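Local coordinates for GAF domain-containing protein (PDB 4MN7), which probably reduces free methionine-R-sulfoxide to methionine, as a type II free methionine-R-sulfoxide reductase built on a GAF domain, at residues F6-M11 with L134-F138. The protein carries 1 engineered substitution. Residues are numbered along the deposited sequence; the frame is centred on the assembly and turned at random.
Sequences FARSQM and LVHEF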
loop_
_atom_site.group_PDB
_atom_site.type_symbol
_atom_site.label_atom_id
_atom_site.label_comp_id
_atom_site.label_asym_id
_atom_site.label_seq_id
_atom_site.Cartn_x
_atom_site.Cartn_y
_atom_site.Cartn_z
ATOM N N PHE A 6 1.697 8.038 5.905
ATOM C CA PHE A 6 1.809 6.609 5.764
ATOM C C PHE A 6 1.505 6.192 4.305
ATOM O O PHE A 6 2.298 5.506 3.682
ATOM C CB PHE A 6 0.821 5.905 6.683
ATOM C CG PHE A 6 0.699 4.444 6.402
ATOM C CD1 PHE A 6 1.732 3.581 6.743
ATOM C CD2 PHE A 6 -0.425 3.921 5.819
ATOM C CE1 PHE A 6 1.652 2.225 6.464
ATOM C CE2 PHE A 6 -0.541 2.560 5.594
ATOM C CZ PHE A 6 0.502 1.710 5.891
ATOM N N ALA A 7 0.415 6.715 3.753
ATOM C CA ALA A 7 0.050 6.426 2.372
ATOM C C ALA A 7 1.113 6.859 1.415
ATOM O O ALA A 7 1.426 6.147 0.423
ATOM C CB ALA A 7 -1.304 7.019 1.989
ATOM N N ARG A 8 1.674 8.035 1.656
ATOM C CA ARG A 8 2.710 8.509 0.731
ATOM C C ARG A 8 3.936 7.627 0.756
ATOM O O ARG A 8 4.538 7.406 -0.312
ATOM C CB ARG A 8 3.094 9.974 1.014
ATOM C CG ARG A 8 4.101 10.509 0.019
ATOM C CD ARG A 8 4.700 11.824 0.450
ATOM N NE ARG A 8 3.957 12.882 -0.234
ATOM C CZ ARG A 8 3.055 13.627 0.337
ATOM N NH1 ARG A 8 2.805 13.467 1.602
ATOM N NH2 ARG A 8 2.422 14.530 -0.360
ATOM N N SER A 9 4.318 7.091 1.947
ATOM C CA SER A 9 5.469 6.181 1.985
ATOM C C SER A 9 5.155 4.847 1.260
ATOM O O SER A 9 6.037 4.291 0.603
ATOM C CB SER A 9 6.087 5.979 3.423
ATOM O OG SER A 9 5.532 4.918 4.174
ATOM N N GLN A 10 3.921 4.345 1.375
ATOM C CA GLN A 10 3.494 3.175 0.567
ATOM C C GLN A 10 3.619 3.434 -0.924
ATOM O O GLN A 10 4.162 2.634 -1.654
ATOM C CB GLN A 10 2.062 2.783 0.887
ATOM C CG GLN A 10 1.899 2.184 2.268
ATOM C CD GLN A 10 2.626 0.841 2.394
ATOM O OE1 GLN A 10 2.283 -0.101 1.696
ATOM N NE2 GLN A 10 3.608 0.769 3.253
ATOM N N MET A 11 3.096 4.558 -1.388
ATOM C CA MET A 11 3.153 4.906 -2.821
ATOM C C MET A 11 4.591 5.039 -3.279
ATOM O O MET A 11 4.998 4.588 -4.354
ATOM C CB MET A 11 2.394 6.239 -3.091
ATOM C CG MET A 11 0.895 6.079 -3.083
ATOM S SD MET A 11 0.029 7.612 -3.555
ATOM C CE MET A 11 -0.135 8.117 -1.954
ATOM N N LEU A 134 -4.900 3.338 -0.630
ATOM C CA LEU A 134 -3.854 4.169 -0.195
ATOM C C LEU A 134 -3.817 5.460 -0.977
ATOM O O LEU A 134 -3.634 6.501 -0.411
ATOM C CB LEU A 134 -2.510 3.464 -0.295
ATOM C CG LEU A 134 -2.323 2.311 0.678
ATOM C CD1 LEU A 134 -1.268 1.360 0.130
ATOM C CD2 LEU A 134 -1.912 2.887 2.005
ATOM N N VAL A 135 -3.941 5.393 -2.283
ATOM C CA VAL A 135 -3.935 6.603 -3.142
ATOM C C VAL A 135 -5.149 7.468 -2.780
ATOM O O VAL A 135 -5.094 8.666 -2.809
ATOM C CB VAL A 135 -4.111 6.223 -4.614
ATOM C CG1 VAL A 135 -4.421 7.459 -5.464
ATOM C CG2 VAL A 135 -2.875 5.570 -5.116
ATOM N N HIS A 136 -6.229 6.824 -2.388
ATOM C CA HIS A 136 -7.441 7.516 -2.023
ATOM C C HIS A 136 -7.270 8.458 -0.838
ATOM O O HIS A 136 -7.950 9.449 -0.718
ATOM C CB HIS A 136 -8.539 6.514 -1.702
ATOM C CG HIS A 136 -9.843 7.147 -1.323
ATOM N ND1 HIS A 136 -10.285 7.200 -0.021
ATOM C CD2 HIS A 136 -10.786 7.782 -2.061
ATOM C CE1 HIS A 136 -11.461 7.808 0.029
ATOM N NE2 HIS A 136 -11.786 8.169 -1.195
ATOM N N GLU A 137 -6.348 8.161 0.040
ATOM C CA GLU A 137 -6.071 9.089 1.127
ATOM C C GLU A 137 -5.691 10.461 0.639
ATOM O O GLU A 137 -5.789 11.422 1.401
ATOM C CB GLU A 137 -4.945 8.537 2.017
ATOM C CG GLU A 137 -5.351 7.316 2.819
ATOM C CD GLU A 137 -6.473 7.658 3.784
ATOM O OE1 GLU A 137 -6.289 8.616 4.566
ATOM O OE2 GLU A 137 -7.503 6.965 3.757
ATOM N N PHE A 138 -5.189 10.573 -0.591
ATOM C CA PHE A 138 -4.913 11.905 -1.175
ATOM C C PHE A 138 -6.043 12.459 -2.050
ATOM O O PHE A 138 -6.025 13.622 -2.466
ATOM C CB PHE A 138 -3.599 11.862 -1.944
ATOM C CG PHE A 138 -2.424 11.884 -1.060
ATOM C CD1 PHE A 138 -1.939 13.069 -0.602
ATOM C CD2 PHE A 138 -1.839 10.726 -0.648
ATOM C CE1 PHE A 138 -0.846 13.142 0.215
ATOM C CE2 PHE A 138 -0.757 10.775 0.214
ATOM C CZ PHE A 138 -0.240 11.978 0.628
#
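Phe-138 pushes the rim of its ring against the flat guanidinium of Arg-8 in the GAF domain, where helix 2-21 packs against the end of helix 118-136, beside the antiparallel sheet. The two planes stand 74° apart, so this is a perpendicular approach: CZ of Phe-138 sits over one face of the guanidinium, 3.5 Å from NH1 of Arg-8, while that nitrogen lies at the edge of the ring. A bend at chi3 (-97°) turns the end of the arginine across the ring. Salt bridges from NH1 to Glu-5 and from NH2 to Glu-41 hold the group in place and probably offset its charge. The ring also meets Met-11, whose CE lies 3.4 Å from CD2 of Phe-138. Chi3 of Met-11, -93°, swings this methyl out of line with the extended chain before it, and SD packs 3.9 Å from CG2 of Val-135. Were Phe-138 cut back to an alanine, a gap would probably open beside helix 2-21, leaving the guanidinium face of Arg-8 and the CE methyl of Met-11 without their shared neighbour. Between the helices, Ala-7 permits close approach: its CA is 5.2 Å from CA of Leu-134, and its small CB also touches Glu-137. Leu-134 spreads its branches over helix 2-21, CD1 meeting CB of Gln-10 at 3.7 Å and CD2 lying 3.9 Å from CE2 of Phe-6. On this side the interface runs on into the second subunit, where Tyr-17 of that chain meets Phe-6 edge-to-face and its Met-131 packs on Gln-10. No hydrogen bond links the two segments: CB of Ala-7 rests 3.4 Å from O of Leu-134, a carbonyl that accepts a bond from the backbone N of Glu-137.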